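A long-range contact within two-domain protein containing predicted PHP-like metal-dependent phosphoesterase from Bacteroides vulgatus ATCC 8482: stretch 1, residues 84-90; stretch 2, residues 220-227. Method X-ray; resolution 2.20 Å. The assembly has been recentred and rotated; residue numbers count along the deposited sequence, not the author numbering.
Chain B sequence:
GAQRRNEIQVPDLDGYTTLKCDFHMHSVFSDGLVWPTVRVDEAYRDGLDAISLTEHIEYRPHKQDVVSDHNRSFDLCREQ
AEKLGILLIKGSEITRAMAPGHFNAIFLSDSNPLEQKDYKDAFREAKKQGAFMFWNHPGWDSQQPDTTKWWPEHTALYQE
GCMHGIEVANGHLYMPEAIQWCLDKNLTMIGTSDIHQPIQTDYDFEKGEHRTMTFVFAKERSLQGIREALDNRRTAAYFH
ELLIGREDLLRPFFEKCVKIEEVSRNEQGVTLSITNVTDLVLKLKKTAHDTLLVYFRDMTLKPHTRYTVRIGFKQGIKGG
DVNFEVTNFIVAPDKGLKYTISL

Stretch 1 84-90: LGILLIK
Stretch 2, residues 220-227: ERSLQGIR

Arg221 makes the polar link between the stretches. Arg221 NH1 and NH2 each donate to Gly85 O, both at 3.2 Å with N-H...O angles near 148°. The carbonyl lies at the edge of the guanidinium, near its plane, so one acceptor takes both donors. The arginine reaches it extended, with chi1 to chi3 all t and chi4 at -86°. Gly85 has phi/psi 65/24, a positive phi that favours glycine.

After this turn, stretch 1 is extended: Ile86 is at -92/132, Leu87 at -80/129, Leu88 at -115/108 and Ile89 at -94/119. Leu87 and Leu88 are strand.

Stretch 2 turns helical at Leu223 (-60/-38). Ser222, at -152/171 with chi1 p, is the N-cap: Gly225 N donates to Ser222 OG at 2.8 Å. Ser222 OG in turn donates to Glu220 OE2 at 2.6 Å. Ile226 N to Ser222 O, 3.0 Å, opens the helix; Arg227 N to Leu223 O, 3.1 Å, continues it.

The register is Leu87 CA to Leu223 CA, 6.8 Å. Leu87 (m, t) points toward the helix and is the most covered residue. Leu87 CD1 lies 3.8 Å from Ile226 CD1 and 3.8 Å from Ser222 C. Ile89 (m, t) starts sideways, but Ile89 CG1 comes 3.6 Å from Leu223 CD2. Ile89 CD1 meets Ile226 CD1 at 4.1 Å. Leu223 is m, t; Ile226 is m, t. These apolar contacts bury hydrocarbon surface.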

# COMPACT_ATOMS: atom_id res chain seq x y z
N LEU B 84 22.26 3.02 -17.04
CA LEU B 84 21.61 2.54 -15.81
C LEU B 84 22.20 1.26 -15.31
O LEU B 84 21.68 0.63 -14.36
CB LEU B 84 20.10 2.34 -16.01
CG LEU B 84 19.31 3.63 -16.27
CD1 LEU B 84 17.85 3.30 -16.39
CD2 LEU B 84 19.53 4.64 -15.18
N GLY B 85 23.28 0.89 -15.96
CA GLY B 85 24.03 -0.29 -15.56
C GLY B 85 23.31 -1.60 -15.70
O GLY B 85 23.64 -2.56 -15.01
N ILE B 86 22.33 -1.64 -16.59
CA ILE B 86 21.60 -2.89 -16.92
C ILE B 86 22.28 -3.56 -18.11
O ILE B 86 22.63 -2.90 -19.10
CB ILE B 86 20.10 -2.65 -17.27
CG1 ILE B 86 19.40 -1.84 -16.17
CG2 ILE B 86 19.33 -3.98 -17.57
CD1 ILE B 86 19.61 -2.34 -14.74
N LEU B 87 22.51 -4.86 -17.96
CA LEU B 87 23.09 -5.72 -18.98
C LEU B 87 22.01 -6.11 -19.97
O LEU B 87 20.96 -6.61 -19.57
CB LEU B 87 23.71 -7.03 -18.38
CG LEU B 87 24.89 -6.90 -17.38
CD1 LEU B 87 25.25 -8.26 -16.78
CD2 LEU B 87 26.13 -6.25 -18.00
N LEU B 88 22.31 -5.90 -21.25
CA LEU B 88 21.34 -6.10 -22.33
C LEU B 88 21.75 -7.22 -23.27
O LEU B 88 22.66 -7.10 -24.07
CB LEU B 88 21.15 -4.76 -23.06
CG LEU B 88 20.09 -4.47 -24.12
CD1 LEU B 88 18.69 -4.50 -23.59
CD2 LEU B 88 20.39 -3.11 -24.71
N ILE B 89 21.02 -8.30 -23.16
CA ILE B 89 21.20 -9.52 -23.95
C ILE B 89 20.23 -9.40 -25.14
O ILE B 89 19.01 -9.29 -24.99
CB ILE B 89 20.89 -10.76 -23.08
CG1 ILE B 89 21.75 -10.75 -21.83
CG2 ILE B 89 20.98 -12.14 -23.86
CD1 ILE B 89 21.21 -11.67 -20.71
N LYS B 90 20.81 -9.40 -26.32
CA LYS B 90 20.07 -9.39 -27.56
C LYS B 90 19.34 -10.74 -27.71
O LYS B 90 19.90 -11.82 -27.51
CB LYS B 90 21.00 -9.16 -28.75
CG LYS B 90 20.28 -9.30 -30.10
CD LYS B 90 21.22 -9.08 -31.29
CE LYS B 90 21.25 -7.62 -31.74
NZ LYS B 90 20.00 -7.26 -32.44
N GLU B 220 30.74 -13.74 -12.50
CA GLU B 220 30.93 -12.28 -12.70
C GLU B 220 29.72 -11.65 -13.32
O GLU B 220 28.97 -12.30 -14.01
CB GLU B 220 32.16 -11.95 -13.56
CG GLU B 220 32.02 -12.29 -15.05
CD GLU B 220 33.26 -11.90 -15.87
OE1 GLU B 220 34.37 -11.90 -15.28
OE2 GLU B 220 33.11 -11.61 -17.09
N ARG B 221 29.58 -10.36 -13.05
CA ARG B 221 28.45 -9.59 -13.56
C ARG B 221 28.77 -9.02 -14.92
O ARG B 221 29.11 -7.82 -15.09
CB ARG B 221 28.09 -8.45 -12.62
CG ARG B 221 26.73 -7.81 -12.91
CD ARG B 221 26.57 -6.63 -12.00
NE ARG B 221 25.22 -6.10 -11.99
CZ ARG B 221 24.76 -5.21 -12.85
NH1 ARG B 221 25.55 -4.78 -13.84
NH2 ARG B 221 23.52 -4.76 -12.73
N SER B 222 28.64 -9.90 -15.90
CA SER B 222 28.90 -9.55 -17.31
C SER B 222 28.06 -10.44 -18.14
O SER B 222 27.51 -11.42 -17.63
CB SER B 222 30.33 -9.85 -17.69
OG SER B 222 30.57 -11.29 -17.71
N LEU B 223 28.03 -10.13 -19.44
CA LEU B 223 27.29 -10.93 -20.42
C LEU B 223 27.80 -12.36 -20.47
O LEU B 223 27.04 -13.33 -20.56
CB LEU B 223 27.36 -10.30 -21.83
CG LEU B 223 26.55 -8.98 -21.91
CD1 LEU B 223 26.80 -8.20 -23.19
CD2 LEU B 223 25.06 -9.24 -21.71
N GLN B 224 29.11 -12.49 -20.34
CA GLN B 224 29.76 -13.81 -20.42
C GLN B 224 29.48 -14.56 -19.12
O GLN B 224 29.28 -15.80 -19.10
CB GLN B 224 31.29 -13.68 -20.71
N GLY B 225 29.45 -13.80 -18.03
CA GLY B 225 29.18 -14.40 -16.72
C GLY B 225 27.82 -15.06 -16.71
O GLY B 225 27.62 -16.24 -16.29
N ILE B 226 26.87 -14.32 -17.24
CA ILE B 226 25.50 -14.83 -17.30
C ILE B 226 25.40 -16.06 -18.18
O ILE B 226 24.78 -17.05 -17.84
CB ILE B 226 24.57 -13.79 -17.85
CG1 ILE B 226 24.44 -12.62 -16.85
CG2 ILE B 226 23.19 -14.38 -18.14
CD1 ILE B 226 23.53 -11.60 -17.32
N ARG B 227 26.03 -15.96 -19.32
CA ARG B 227 25.98 -17.01 -20.31
C ARG B 227 26.55 -18.28 -19.74
O ARG B 227 25.97 -19.36 -19.94
CB ARG B 227 26.72 -16.62 -21.60
CG ARG B 227 26.76 -17.74 -22.64
CD ARG B 227 25.38 -18.23 -22.92
NE ARG B 227 25.29 -19.37 -23.83
CZ ARG B 227 25.25 -19.27 -25.16
NH1 ARG B 227 25.34 -18.10 -25.81
NH2 ARG B 227 25.12 -20.36 -25.86